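Local coordinates for uncharacterized hypothetical protein (Parabacteroides merdae, PDB 4EI0) that is of unknown function, a DUF4466-family protein built largely of antiparallel beta-sheets, at residues T284-N296 with A300-M312. Numbering follows the deposited sequence.
Sequences TADGKYRAYVYIN and ASEVTVSVKRYKM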
loop_
_atom_site.group_PDB
_atom_site.type_symbol
_atom_site.label_atom_id
_atom_site.label_comp_id
_atom_site.label_asym_id
_atom_site.label_seq_id
_atom_site.Cartn_x
_atom_site.Cartn_y
_atom_site.Cartn_z
ATOM N N THR B 284 -16.480 -4.127 -49.025
ATOM C CA THR B 284 -17.374 -3.203 -49.713
ATOM C C THR B 284 -17.176 -3.336 -51.199
ATOM O O THR B 284 -16.111 -3.828 -51.664
ATOM C CB THR B 284 -17.159 -1.741 -49.310
ATOM O OG1 THR B 284 -15.797 -1.394 -49.484
ATOM C CG2 THR B 284 -17.469 -1.544 -47.854
ATOM N N ALA B 285 -18.185 -2.881 -51.954
ATOM C CA ALA B 285 -18.260 -3.137 -53.392
ATOM C C ALA B 285 -16.950 -2.824 -54.136
ATOM O O ALA B 285 -16.511 -3.585 -54.988
ATOM C CB ALA B 285 -19.418 -2.343 -54.000
ATOM N N ASP B 286 -16.344 -1.710 -53.788
ATOM C CA ASP B 286 -15.157 -1.212 -54.472
ATOM C C ASP B 286 -13.854 -1.781 -53.906
ATOM O O ASP B 286 -12.786 -1.416 -54.363
ATOM C CB ASP B 286 -15.134 0.321 -54.349
ATOM C CG ASP B 286 -15.423 0.836 -52.879
ATOM O OD1 ASP B 286 -15.576 0.050 -51.907
ATOM O OD2 ASP B 286 -15.514 2.068 -52.688
ATOM N N GLY B 287 -13.923 -2.644 -52.892
ATOM C CA GLY B 287 -12.717 -3.209 -52.246
ATOM C C GLY B 287 -12.025 -2.250 -51.280
ATOM O O GLY B 287 -10.986 -2.570 -50.716
ATOM N N LYS B 288 -12.633 -1.091 -51.046
ATOM C CA LYS B 288 -12.027 -0.049 -50.241
ATOM C C LYS B 288 -11.907 -0.433 -48.772
ATOM O O LYS B 288 -10.876 -0.174 -48.144
ATOM C CB LYS B 288 -12.817 1.250 -50.388
ATOM C CG LYS B 288 -12.189 2.472 -49.739
ATOM C CD LYS B 288 -12.483 3.752 -50.536
ATOM C CE LYS B 288 -11.835 5.005 -49.943
ATOM N NZ LYS B 288 -12.621 5.467 -48.760
ATOM N N TYR B 289 -12.936 -1.064 -48.225
ATOM C CA TYR B 289 -12.934 -1.443 -46.814
ATOM C C TYR B 289 -13.323 -2.921 -46.657
ATOM O O TYR B 289 -14.122 -3.453 -47.441
ATOM C CB TYR B 289 -13.935 -0.588 -46.021
ATOM C CG TYR B 289 -13.651 0.918 -45.878
ATOM C CD1 TYR B 289 -12.796 1.407 -44.894
ATOM C CD2 TYR B 289 -14.292 1.850 -46.704
ATOM C CE1 TYR B 289 -12.561 2.777 -44.765
ATOM C CE2 TYR B 289 -14.057 3.222 -46.586
ATOM C CZ TYR B 289 -13.189 3.679 -45.618
ATOM O OH TYR B 289 -13.003 5.028 -45.508
ATOM N N ARG B 290 -12.737 -3.555 -45.638
ATOM C CA ARG B 290 -13.219 -4.796 -45.101
ATOM C C ARG B 290 -13.681 -4.575 -43.693
ATOM O O ARG B 290 -13.235 -3.638 -43.035
ATOM C CB ARG B 290 -12.137 -5.834 -45.137
ATOM C CG ARG B 290 -11.969 -6.402 -46.509
ATOM C CD ARG B 290 -10.791 -7.356 -46.520
ATOM N NE ARG B 290 -10.678 -7.893 -47.842
ATOM C CZ ARG B 290 -9.818 -8.836 -48.187
ATOM N NH1 ARG B 290 -8.938 -9.368 -47.324
ATOM N NH2 ARG B 290 -9.849 -9.238 -49.431
ATOM N N ALA B 291 -14.597 -5.405 -43.221
ATOM C CA ALA B 291 -15.116 -5.210 -41.858
ATOM C C ALA B 291 -15.525 -6.563 -41.310
ATOM O O ALA B 291 -15.715 -7.532 -42.073
ATOM C CB ALA B 291 -16.308 -4.273 -41.880
ATOM N N TYR B 292 -15.690 -6.622 -39.998
ATOM C CA TYR B 292 -16.268 -7.778 -39.340
ATOM C C TYR B 292 -17.401 -7.237 -38.499
ATOM O O TYR B 292 -17.182 -6.368 -37.615
ATOM C CB TYR B 292 -15.224 -8.534 -38.462
ATOM C CG TYR B 292 -15.818 -9.706 -37.713
ATOM C CD1 TYR B 292 -16.310 -10.803 -38.409
ATOM C CD2 TYR B 292 -15.936 -9.708 -36.343
ATOM C CE1 TYR B 292 -16.894 -11.879 -37.762
ATOM C CE2 TYR B 292 -16.509 -10.807 -35.675
ATOM C CZ TYR B 292 -17.028 -11.857 -36.388
ATOM O OH TYR B 292 -17.573 -12.968 -35.761
ATOM N N VAL B 293 -18.605 -7.723 -38.766
ATOM C CA VAL B 293 -19.818 -7.355 -38.043
ATOM C C VAL B 293 -20.174 -8.497 -37.069
ATOM O O VAL B 293 -20.298 -9.645 -37.478
ATOM C CB VAL B 293 -20.971 -7.161 -39.019
ATOM C CG1 VAL B 293 -22.238 -6.714 -38.253
ATOM C CG2 VAL B 293 -20.541 -6.226 -40.144
ATOM N N TYR B 294 -20.237 -8.197 -35.770
ATOM C CA TYR B 294 -20.482 -9.219 -34.739
ATOM C C TYR B 294 -21.848 -8.962 -34.169
ATOM O O TYR B 294 -22.166 -7.830 -33.859
ATOM C CB TYR B 294 -19.413 -9.150 -33.628
ATOM C CG TYR B 294 -19.699 -10.120 -32.509
ATOM C CD1 TYR B 294 -19.533 -11.468 -32.714
ATOM C CD2 TYR B 294 -20.158 -9.694 -31.270
ATOM C CE1 TYR B 294 -19.784 -12.399 -31.714
ATOM C CE2 TYR B 294 -20.439 -10.607 -30.260
ATOM C CZ TYR B 294 -20.224 -11.958 -30.477
ATOM O OH TYR B 294 -20.547 -12.910 -29.550
ATOM N N ILE B 295 -22.661 -9.996 -34.050
ATOM C CA ILE B 295 -24.003 -9.881 -33.469
ATOM C C ILE B 295 -23.922 -10.124 -31.969
ATOM O O ILE B 295 -23.825 -11.261 -31.527
ATOM C CB ILE B 295 -25.003 -10.855 -34.106
ATOM C CG1 ILE B 295 -24.983 -10.780 -35.650
ATOM C CG2 ILE B 295 -26.419 -10.644 -33.563
ATOM C CD1 ILE B 295 -25.204 -9.441 -36.292
ATOM N N ASN B 296 -23.928 -9.062 -31.171
ATOM C CA ASN B 296 -23.845 -9.174 -29.717
ATOM C C ASN B 296 -25.106 -9.812 -29.116
ATOM O O ASN B 296 -25.014 -10.627 -28.201
ATOM C CB ASN B 296 -23.647 -7.789 -29.049
ATOM C CG ASN B 296 -22.384 -7.089 -29.483
ATOM O OD1 ASN B 296 -22.430 -6.206 -30.339
ATOM N ND2 ASN B 296 -21.269 -7.399 -28.842
ATOM N N ALA B 300 -36.577 -10.598 -31.687
ATOM C CA ALA B 300 -37.470 -10.219 -32.775
ATOM C C ALA B 300 -37.437 -8.717 -33.036
ATOM O O ALA B 300 -37.499 -8.300 -34.173
ATOM C CB ALA B 300 -38.916 -10.679 -32.514
ATOM N N SER B 301 -37.311 -7.913 -31.996
ATOM C CA SER B 301 -37.512 -6.474 -32.134
ATOM C C SER B 301 -36.223 -5.624 -32.174
ATOM O O SER B 301 -36.281 -4.432 -32.426
ATOM C CB SER B 301 -38.438 -6.002 -31.002
ATOM O OG SER B 301 -37.796 -6.074 -29.742
ATOM N N GLU B 302 -35.069 -6.220 -31.915
ATOM C CA GLU B 302 -33.816 -5.486 -31.961
ATOM C C GLU B 302 -32.591 -6.410 -32.141
ATOM O O GLU B 302 -32.493 -7.462 -31.530
ATOM C CB GLU B 302 -33.639 -4.656 -30.669
ATOM C CG GLU B 302 -32.404 -3.755 -30.705
ATOM C CD GLU B 302 -32.204 -2.874 -29.488
ATOM O OE1 GLU B 302 -32.776 -3.166 -28.417
ATOM O OE2 GLU B 302 -31.444 -1.895 -29.613
ATOM N N VAL B 303 -31.611 -5.949 -32.886
ATOM C CA VAL B 303 -30.299 -6.561 -32.909
ATOM C C VAL B 303 -29.286 -5.580 -32.442
ATOM O O VAL B 303 -29.360 -4.415 -32.772
ATOM C CB VAL B 303 -30.029 -7.022 -34.358
ATOM C CG1 VAL B 303 -28.623 -7.562 -34.518
ATOM C CG2 VAL B 303 -31.083 -8.067 -34.753
ATOM N N THR B 304 -28.303 -6.021 -31.683
ATOM C CA THR B 304 -27.159 -5.201 -31.354
ATOM C C THR B 304 -25.892 -5.712 -32.081
ATOM O O THR B 304 -25.562 -6.891 -31.967
ATOM C CB THR B 304 -26.894 -5.218 -29.835
ATOM O OG1 THR B 304 -28.100 -4.866 -29.142
ATOM C CG2 THR B 304 -25.809 -4.240 -29.437
ATOM N N VAL B 305 -25.175 -4.818 -32.777
ATOM C CA VAL B 305 -23.966 -5.192 -33.517
ATOM C C VAL B 305 -22.788 -4.376 -33.029
ATOM O O VAL B 305 -22.965 -3.286 -32.510
ATOM C CB VAL B 305 -24.143 -5.045 -35.052
ATOM C CG1 VAL B 305 -25.364 -5.800 -35.556
ATOM C CG2 VAL B 305 -24.228 -3.587 -35.462
ATOM N N SER B 306 -21.605 -4.934 -33.183
ATOM C CA SER B 306 -20.340 -4.252 -33.003
ATOM C C SER B 306 -19.439 -4.570 -34.209
ATOM O O SER B 306 -19.463 -5.672 -34.708
ATOM C CB SER B 306 -19.692 -4.753 -31.731
ATOM O OG SER B 306 -20.563 -4.520 -30.627
ATOM N N VAL B 307 -18.633 -3.621 -34.658
ATOM C CA VAL B 307 -17.923 -3.740 -35.963
ATOM C C VAL B 307 -16.509 -3.253 -35.831
ATOM O O VAL B 307 -16.270 -2.220 -35.209
ATOM C CB VAL B 307 -18.653 -2.914 -37.058
ATOM C CG1 VAL B 307 -17.914 -2.918 -38.404
ATOM C CG2 VAL B 307 -20.101 -3.344 -37.202
ATOM N N LYS B 308 -15.568 -4.031 -36.353
ATOM C CA LYS B 308 -14.234 -3.582 -36.675
ATOM C C LYS B 308 -14.168 -3.381 -38.170
ATOM O O LYS B 308 -14.724 -4.183 -38.927
ATOM C CB LYS B 308 -13.198 -4.579 -36.260
ATOM C CG LYS B 308 -12.837 -4.477 -34.792
ATOM C CD LYS B 308 -11.909 -5.572 -34.319
ATOM C CE LYS B 308 -11.370 -5.332 -32.901
ATOM N NZ LYS B 308 -10.438 -6.403 -32.470
ATOM N N ARG B 309 -13.557 -2.275 -38.589
ATOM C CA ARG B 309 -13.375 -1.975 -40.059
ATOM C C ARG B 309 -11.916 -1.668 -40.345
ATOM O O ARG B 309 -11.224 -1.078 -39.510
ATOM C CB ARG B 309 -14.256 -0.803 -40.445
ATOM C CG ARG B 309 -14.244 -0.459 -41.932
ATOM C CD ARG B 309 -14.934 0.850 -42.264
ATOM N NE ARG B 309 -14.219 1.992 -41.733
ATOM C CZ ARG B 309 -14.556 3.269 -41.915
ATOM N NH1 ARG B 309 -15.597 3.598 -42.658
ATOM N NH2 ARG B 309 -13.824 4.227 -41.338
ATOM N N TYR B 310 -11.436 -2.076 -41.521
ATOM C CA TYR B 310 -10.054 -1.891 -41.916
ATOM C C TYR B 310 -10.043 -1.406 -43.379
ATOM O O TYR B 310 -10.652 -2.027 -44.252
ATOM C CB TYR B 310 -9.297 -3.231 -41.776
ATOM C CG TYR B 310 -7.839 -3.208 -42.201
ATOM C CD1 TYR B 310 -6.871 -2.847 -41.337
ATOM C CD2 TYR B 310 -7.472 -3.518 -43.500
ATOM C CE1 TYR B 310 -5.535 -2.812 -41.723
ATOM C CE2 TYR B 310 -6.160 -3.483 -43.905
ATOM C CZ TYR B 310 -5.190 -3.102 -43.002
ATOM O OH TYR B 310 -3.872 -3.074 -43.367
ATOM N N LYS B 311 -9.375 -0.291 -43.613
ATOM C CA LYS B 311 -9.212 0.271 -44.939
ATOM C C LYS B 311 -8.071 -0.396 -45.674
ATOM O O LYS B 311 -6.901 -0.327 -45.257
ATOM C CB LYS B 311 -8.930 1.776 -44.875
ATOM C CG LYS B 311 -8.967 2.424 -46.289
ATOM C CD LYS B 311 -8.209 3.731 -46.392
ATOM C CE LYS B 311 -9.097 4.905 -46.769
ATOM N NZ LYS B 311 -9.279 5.812 -45.592
HETATM N N MSE B 312 -8.400 -1.020 -46.800
HETATM C CA MSE B 312 -7.408 -1.801 -47.537
HETATM C C MSE B 312 -6.315 -0.926 -48.172
HETATM O O MSE B 312 -6.463 0.287 -48.425
HETATM O OXT MSE B 312 -5.207 -1.422 -48.380
HETATM C CB MSE B 312 -8.114 -2.671 -48.571
HETATM C CG MSE B 312 -9.040 -3.711 -47.944
HETATM SE SE MSE B 312 -8.065 -5.093 -46.931
HETATM C CE MSE B 312 -6.959 -5.850 -48.364
HETATM O O HOH W 1 -8.918 0.910 -49.442
#
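With CG of Y289 anti to its own carbonyl carbon (chi1 -66°) and the R309 chain bent at chi3 (67°), ring and guanidinium meet on one face of an antiparallel beta hairpin. The planes lie 15° apart, their centres separated by 4.1 Å, an off-centre cation-pi stack with Y289 CE1 over the middle of the guanidinium. Arginine suits the site because its flat cation can cover a ring while its N-H groups still reach D152, in a salt bridge, and the backbone oxygen of N170. Shortening this side chain to alanine would probably uncover that ring face and cost D152 this salt bridge. Further along, V293, I295, V305 and V307, beta-branched and so suited to strands, form an apolar patch, I295 CD1 lying 3.7 Å from V305 CG1; F209 packs on V293 and I295. On the face of R290 and S306, SE of the selenomethionine M312 comes 3.6 Å from R290 CD, and the small S306 hydroxyl OG donates a short 2.5 Å bond to the amide oxygen N296 OD1. Backbone bonds such as Y310 N to R290 O, 2.8 Å, join the strands, flanked by 278-283 and 152-159 in a five-stranded sheet. The chemistry thus implies a hairpin secured by backbone pairing, with apolar contacts and a buried arginine whose charge is probably balanced by D152.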